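Local coordinates for protein aminotransferase (Helicobacter pylori, PDB 2FNU) that catalyses the PLP-dependent transamination of a UDP-linked 4-keto sugar, the second step in making the pseudaminic acid that modifies flagellin, at residues S155-K167 / L276-I288. Residues are numbered along the deposited sequence; the frame is centred on the assembly and turned at random.
Sequences SSHALGSEYQNKK and LLKDKSSNHLYPI. With PMP (4'-deoxy-4'-aminopyridoxal-5'-phosphate), chain E.
Asp279 holds the type I' turn of the 162-163/166-167 hairpin through its carboxylate: OD2 accepts Gln164 N at 2.8 Å, from above the carboxylate plane, while OD1 takes Asn165 N at 3.1 Å, on the syn side but 34° out of that plane. Next along, the Glu162 amide donates to Lys280 O (N to O 2.9 Å). The Glu162 and Lys280 side chains run side by side, their charges joined through a water that donates to Glu162 OE2 and accepts from Lys280 NZ. A second water ties Glu162 OE1 to Asp279 OD1 and takes the Lys280 amide. Further in, Ser161 OG accepts Ser282 N at 2.8 Å and is also hydrogen-bonded to Gly132 O. Ser282 OG, set between its own N and carbonyl carbon (chi1 67°), donates to His157 O at 2.6 Å. His284, beside the cofactor-attachment residue Lys183 (not attached here), directs an edge onto a face of the His157 ring, planes at 61°. This polar seam joins the segment leading into strand 286-290 to a PLP-site loop of this DegT/DnrJ/EryC1-family aminotransferase: His157, held by Ala131 N at ND1 and by His284 over one face, presents NE2 to PMP O3, hydrogen-bonded at 2.9 Å, and more weakly to Tyr316 OH.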
loop_
_atom_site.group_PDB
_atom_site.type_symbol
_atom_site.label_atom_id
_atom_site.label_comp_id
_atom_site.label_asym_id
_atom_site.label_seq_id
_atom_site.Cartn_x
_atom_site.Cartn_y
_atom_site.Cartn_z
ATOM N N SER B 155 4.093 16.211 7.154
ATOM C CA SER B 155 4.383 17.243 6.167
ATOM C C SER B 155 3.792 16.837 4.818
ATOM O O SER B 155 4.302 17.223 3.768
ATOM C CB SER B 155 5.900 17.469 6.078
ATOM O OG SER B 155 6.378 17.989 7.326
ATOM N N SER B 156 2.676 16.105 4.841
ATOM C CA SER B 156 2.114 15.561 3.601
ATOM C C SER B 156 1.849 16.628 2.550
ATOM O O SER B 156 1.968 16.339 1.346
ATOM C CB SER B 156 0.822 14.791 3.881
ATOM O OG SER B 156 1.102 13.533 4.475
ATOM N N HIS B 157 1.460 17.841 2.986
ATOM C CA HIS B 157 1.161 18.949 2.070
ATOM C C HIS B 157 2.383 19.732 1.624
ATOM O O HIS B 157 2.259 20.620 0.765
ATOM C CB HIS B 157 0.253 19.993 2.753
ATOM C CG HIS B 157 -1.100 19.480 3.130
ATOM N ND1 HIS B 157 -2.100 20.315 3.577
ATOM C CD2 HIS B 157 -1.616 18.227 3.146
ATOM C CE1 HIS B 157 -3.180 19.600 3.847
ATOM N NE2 HIS B 157 -2.916 18.329 3.595
ATOM N N ALA B 158 3.537 19.452 2.230
ATOM C CA ALA B 158 4.571 20.485 2.318
ATOM C C ALA B 158 5.894 20.231 1.607
ATOM O O ALA B 158 6.885 20.897 1.928
ATOM C CB ALA B 158 4.852 20.837 3.793
ATOM N N LEU B 159 5.922 19.311 0.640
ATOM C CA LEU B 159 7.177 19.139 -0.103
ATOM C C LEU B 159 7.554 20.444 -0.821
ATOM O O LEU B 159 6.795 20.971 -1.654
ATOM C CB LEU B 159 7.089 17.981 -1.086
ATOM C CG LEU B 159 8.435 17.673 -1.765
ATOM C CD1 LEU B 159 9.372 16.921 -0.847
ATOM C CD2 LEU B 159 8.167 16.892 -3.033
ATOM N N GLY B 160 8.735 20.955 -0.483
ATOM C CA GLY B 160 9.206 22.211 -1.054
ATOM C C GLY B 160 8.985 23.416 -0.152
ATOM O O GLY B 160 9.574 24.481 -0.367
ATOM N N SER B 161 8.123 23.271 0.853
ATOM C CA SER B 161 7.926 24.346 1.830
ATOM C C SER B 161 9.176 24.569 2.662
ATOM O O SER B 161 9.986 23.651 2.827
ATOM C CB SER B 161 6.750 24.026 2.761
ATOM O OG SER B 161 5.555 23.897 2.005
ATOM N N GLU B 162 9.300 25.796 3.189
ATOM C CA GLU B 162 10.474 26.208 3.977
ATOM C C GLU B 162 10.107 26.791 5.341
ATOM O O GLU B 162 8.989 27.279 5.568
ATOM C CB GLU B 162 11.293 27.241 3.197
ATOM C CG GLU B 162 11.886 26.641 1.925
ATOM C CD GLU B 162 12.703 27.630 1.092
ATOM O OE1 GLU B 162 12.937 28.790 1.521
ATOM O OE2 GLU B 162 13.098 27.238 -0.028
ATOM N N TYR B 163 11.081 26.750 6.238
ATOM C CA TYR B 163 10.998 27.443 7.514
ATOM C C TYR B 163 12.373 28.076 7.683
ATOM O O TYR B 163 13.396 27.384 7.626
ATOM C CB TYR B 163 10.713 26.445 8.625
ATOM C CG TYR B 163 10.768 27.052 10.012
ATOM C CD1 TYR B 163 11.946 27.000 10.766
ATOM C CD2 TYR B 163 9.646 27.659 10.574
ATOM C CE1 TYR B 163 12.005 27.545 12.050
ATOM C CE2 TYR B 163 9.706 28.219 11.870
ATOM C CZ TYR B 163 10.884 28.145 12.584
ATOM O OH TYR B 163 10.958 28.670 13.860
ATOM N N GLN B 164 12.393 29.399 7.849
ATOM C CA GLN B 164 13.654 30.132 7.971
ATOM C C GLN B 164 14.635 29.738 6.852
ATOM O O GLN B 164 15.814 29.463 7.082
ATOM C CB GLN B 164 14.226 29.994 9.385
ATOM C CG GLN B 164 13.338 30.695 10.422
ATOM C CD GLN B 164 13.805 30.502 11.854
ATOM O OE1 GLN B 164 14.881 29.947 12.114
ATOM N NE2 GLN B 164 12.984 30.958 12.802
ATOM N N ASN B 165 14.121 29.733 5.622
ATOM C CA ASN B 165 14.933 29.471 4.427
ATOM C C ASN B 165 15.524 28.071 4.330
ATOM O O ASN B 165 16.468 27.836 3.575
ATOM C CB ASN B 165 16.038 30.527 4.266
ATOM C CG ASN B 165 15.478 31.922 4.254
ATOM O OD1 ASN B 165 15.647 32.674 5.209
ATOM N ND2 ASN B 165 14.736 32.252 3.213
ATOM N N LYS B 166 14.941 27.137 5.085
ATOM C CA LYS B 166 15.365 25.742 5.057
ATOM C C LYS B 166 14.181 24.842 4.748
ATOM O O LYS B 166 13.085 25.020 5.292
ATOM C CB LYS B 166 15.959 25.358 6.417
ATOM C CG LYS B 166 17.264 26.136 6.701
ATOM C CD LYS B 166 17.766 26.009 8.125
ATOM C CE LYS B 166 16.840 26.687 9.112
ATOM N NZ LYS B 166 17.451 26.816 10.489
ATOM N N LYS B 167 14.400 23.850 3.896
ATOM C CA LYS B 167 13.291 22.990 3.504
ATOM C C LYS B 167 12.734 22.164 4.644
ATOM O O LYS B 167 13.475 21.531 5.414
ATOM C CB LYS B 167 13.708 22.063 2.364
ATOM C CG LYS B 167 13.783 22.782 1.049
ATOM C CD LYS B 167 14.079 21.843 -0.076
ATOM C CE LYS B 167 14.041 22.574 -1.420
ATOM N NZ LYS B 167 15.271 23.381 -1.636
ATOM N N LEU B 276 -0.217 36.097 4.263
ATOM C CA LEU B 276 0.383 36.103 5.593
ATOM C C LEU B 276 1.642 35.243 5.699
ATOM O O LEU B 276 2.277 35.196 6.759
ATOM C CB LEU B 276 -0.650 35.663 6.629
ATOM C CG LEU B 276 -1.959 36.462 6.576
ATOM C CD1 LEU B 276 -2.974 35.848 7.544
ATOM C CD2 LEU B 276 -1.754 37.972 6.852
ATOM N N LEU B 277 2.005 34.557 4.617
ATOM C CA LEU B 277 3.180 33.673 4.650
ATOM C C LEU B 277 4.457 34.458 4.925
ATOM O O LEU B 277 4.635 35.564 4.408
ATOM C CB LEU B 277 3.334 32.938 3.324
ATOM C CG LEU B 277 2.316 31.860 2.957
ATOM C CD1 LEU B 277 2.625 31.373 1.555
ATOM C CD2 LEU B 277 2.382 30.716 3.942
ATOM N N LYS B 278 5.355 33.851 5.702
ATOM C CA LYS B 278 6.670 34.437 5.999
ATOM C C LYS B 278 7.800 33.612 5.395
ATOM O O LYS B 278 8.950 34.044 5.388
ATOM C CB LYS B 278 6.864 34.571 7.510
ATOM C CG LYS B 278 5.946 35.624 8.126
ATOM C CD LYS B 278 6.105 35.696 9.638
ATOM C CE LYS B 278 5.212 36.784 10.226
ATOM N NZ LYS B 278 5.260 36.805 11.714
ATOM N N ASP B 279 7.472 32.429 4.885
ATOM C CA ASP B 279 8.450 31.600 4.187
ATOM C C ASP B 279 7.782 31.025 2.955
ATOM O O ASP B 279 6.545 31.056 2.830
ATOM C CB ASP B 279 8.938 30.437 5.062
ATOM C CG ASP B 279 10.196 30.781 5.862
ATOM O OD1 ASP B 279 11.304 30.946 5.262
ATOM O OD2 ASP B 279 10.072 30.836 7.096
ATOM N N LYS B 280 8.593 30.511 2.040
ATOM C CA LYS B 280 8.066 29.830 0.853
ATOM C C LYS B 280 7.217 28.641 1.265
ATOM O O LYS B 280 7.595 27.884 2.169
ATOM C CB LYS B 280 9.193 29.324 -0.022
ATOM C CG LYS B 280 9.923 30.375 -0.812
ATOM C CD LYS B 280 10.698 29.658 -1.927
ATOM C CE LYS B 280 11.849 30.447 -2.484
ATOM N NZ LYS B 280 12.548 29.577 -3.484
ATOM N N SER B 281 6.058 28.493 0.619
ATOM C CA SER B 281 5.157 27.362 0.861
ATOM C C SER B 281 4.961 26.579 -0.423
ATOM O O SER B 281 5.027 27.144 -1.527
ATOM C CB SER B 281 3.778 27.853 1.333
ATOM O OG SER B 281 2.781 26.821 1.270
ATOM N N SER B 282 4.684 25.280 -0.267
ATOM C CA SER B 282 4.362 24.433 -1.409
ATOM C C SER B 282 3.086 24.918 -2.111
ATOM O O SER B 282 2.847 24.597 -3.274
ATOM C CB SER B 282 4.138 23.006 -0.914
ATOM O OG SER B 282 2.960 22.964 -0.112
ATOM N N ASN B 283 2.241 25.647 -1.390
ATOM C CA ASN B 283 0.946 26.093 -1.921
ATOM C C ASN B 283 0.083 24.914 -2.348
ATOM O O ASN B 283 -0.578 24.960 -3.382
ATOM C CB ASN B 283 1.116 27.051 -3.114
ATOM C CG ASN B 283 1.764 28.362 -2.720
ATOM O OD1 ASN B 283 2.781 28.782 -3.299
ATOM N ND2 ASN B 283 1.192 29.013 -1.727
ATOM N N HIS B 284 0.099 23.843 -1.549
ATOM C CA HIS B 284 -0.788 22.721 -1.856
ATOM C C HIS B 284 -2.247 23.160 -1.917
ATOM O O HIS B 284 -2.997 22.721 -2.823
ATOM C CB HIS B 284 -0.605 21.559 -0.866
ATOM C CG HIS B 284 -1.624 20.491 -1.036
ATOM N ND1 HIS B 284 -1.881 19.902 -2.261
ATOM C CD2 HIS B 284 -2.483 19.927 -0.159
ATOM C CE1 HIS B 284 -2.861 19.023 -2.125
ATOM N NE2 HIS B 284 -3.245 19.021 -0.860
ATOM N N LEU B 285 -2.649 23.982 -0.939
ATOM C CA LEU B 285 -4.006 24.558 -0.906
ATOM C C LEU B 285 -3.943 26.067 -0.984
ATOM O O LEU B 285 -2.916 26.669 -0.608
ATOM C CB LEU B 285 -4.757 24.199 0.380
ATOM C CG LEU B 285 -4.878 22.727 0.779
ATOM C CD1 LEU B 285 -5.530 22.551 2.170
ATOM C CD2 LEU B 285 -5.673 21.958 -0.265
ATOM N N TYR B 286 -5.047 26.670 -1.425
ATOM C CA TYR B 286 -5.233 28.119 -1.300
ATOM C C TYR B 286 -6.479 28.319 -0.430
ATOM O O TYR B 286 -7.601 28.318 -0.950
ATOM C CB TYR B 286 -5.445 28.785 -2.673
ATOM C CG TYR B 286 -5.524 30.283 -2.560
ATOM C CD1 TYR B 286 -4.366 31.064 -2.640
ATOM C CD2 TYR B 286 -6.746 30.917 -2.314
ATOM C CE1 TYR B 286 -4.426 32.467 -2.521
ATOM C CE2 TYR B 286 -6.806 32.298 -2.175
ATOM C CZ TYR B 286 -5.650 33.058 -2.284
ATOM O OH TYR B 286 -5.703 34.432 -2.155
ATOM N N PRO B 287 -6.302 28.394 0.901
ATOM C CA PRO B 287 -7.440 28.567 1.813
ATOM C C PRO B 287 -7.910 30.004 1.927
ATOM O O PRO B 287 -7.092 30.935 1.993
ATOM C CB PRO B 287 -6.881 28.127 3.187
ATOM C CG PRO B 287 -5.536 27.490 2.889
ATOM C CD PRO B 287 -5.042 28.184 1.636
ATOM N N ILE B 288 -9.231 30.165 1.973
ATOM C CA ILE B 288 -9.803 31.443 2.387
ATOM C C ILE B 288 -10.669 31.194 3.622
ATOM O O ILE B 288 -11.244 30.098 3.767
ATOM C CB ILE B 288 -10.649 32.114 1.262
ATOM C CG1 ILE B 288 -11.867 31.242 0.902
ATOM C CG2 ILE B 288 -9.776 32.434 0.045
ATOM C CD1 ILE B 288 -12.834 31.903 -0.117
HETATM N N1 PMP E . -1.887 13.520 6.057
HETATM C C2 PMP E . -2.423 14.623 5.445
HETATM C C2A PMP E . -2.236 15.974 6.097
HETATM C C3 PMP E . -3.114 14.469 4.235
HETATM O O3 PMP E . -3.627 15.558 3.591
HETATM C C4 PMP E . -3.280 13.187 3.660
HETATM C C4A PMP E . -4.094 12.979 2.402
HETATM N N4A PMP E . -5.200 13.906 2.298
HETATM C C5 PMP E . -2.667 12.090 4.276
HETATM C C6 PMP E . -1.929 12.296 5.439
HETATM C C5A PMP E . -2.764 10.690 3.696
HETATM O O4P PMP E . -1.887 10.643 2.586
HETATM P P PMP E . -2.108 9.528 1.438
HETATM O O1P PMP E . -3.300 9.991 0.634
HETATM O O2P PMP E . -0.863 9.587 0.605
HETATM O O3P PMP E . -2.296 8.182 2.082
HETATM O O HOH W 1 6.295 27.402 5.115
HETATM O O HOH W 2 11.377 30.808 2.537
HETATM O O HOH W 3 14.410 28.388 -1.787
#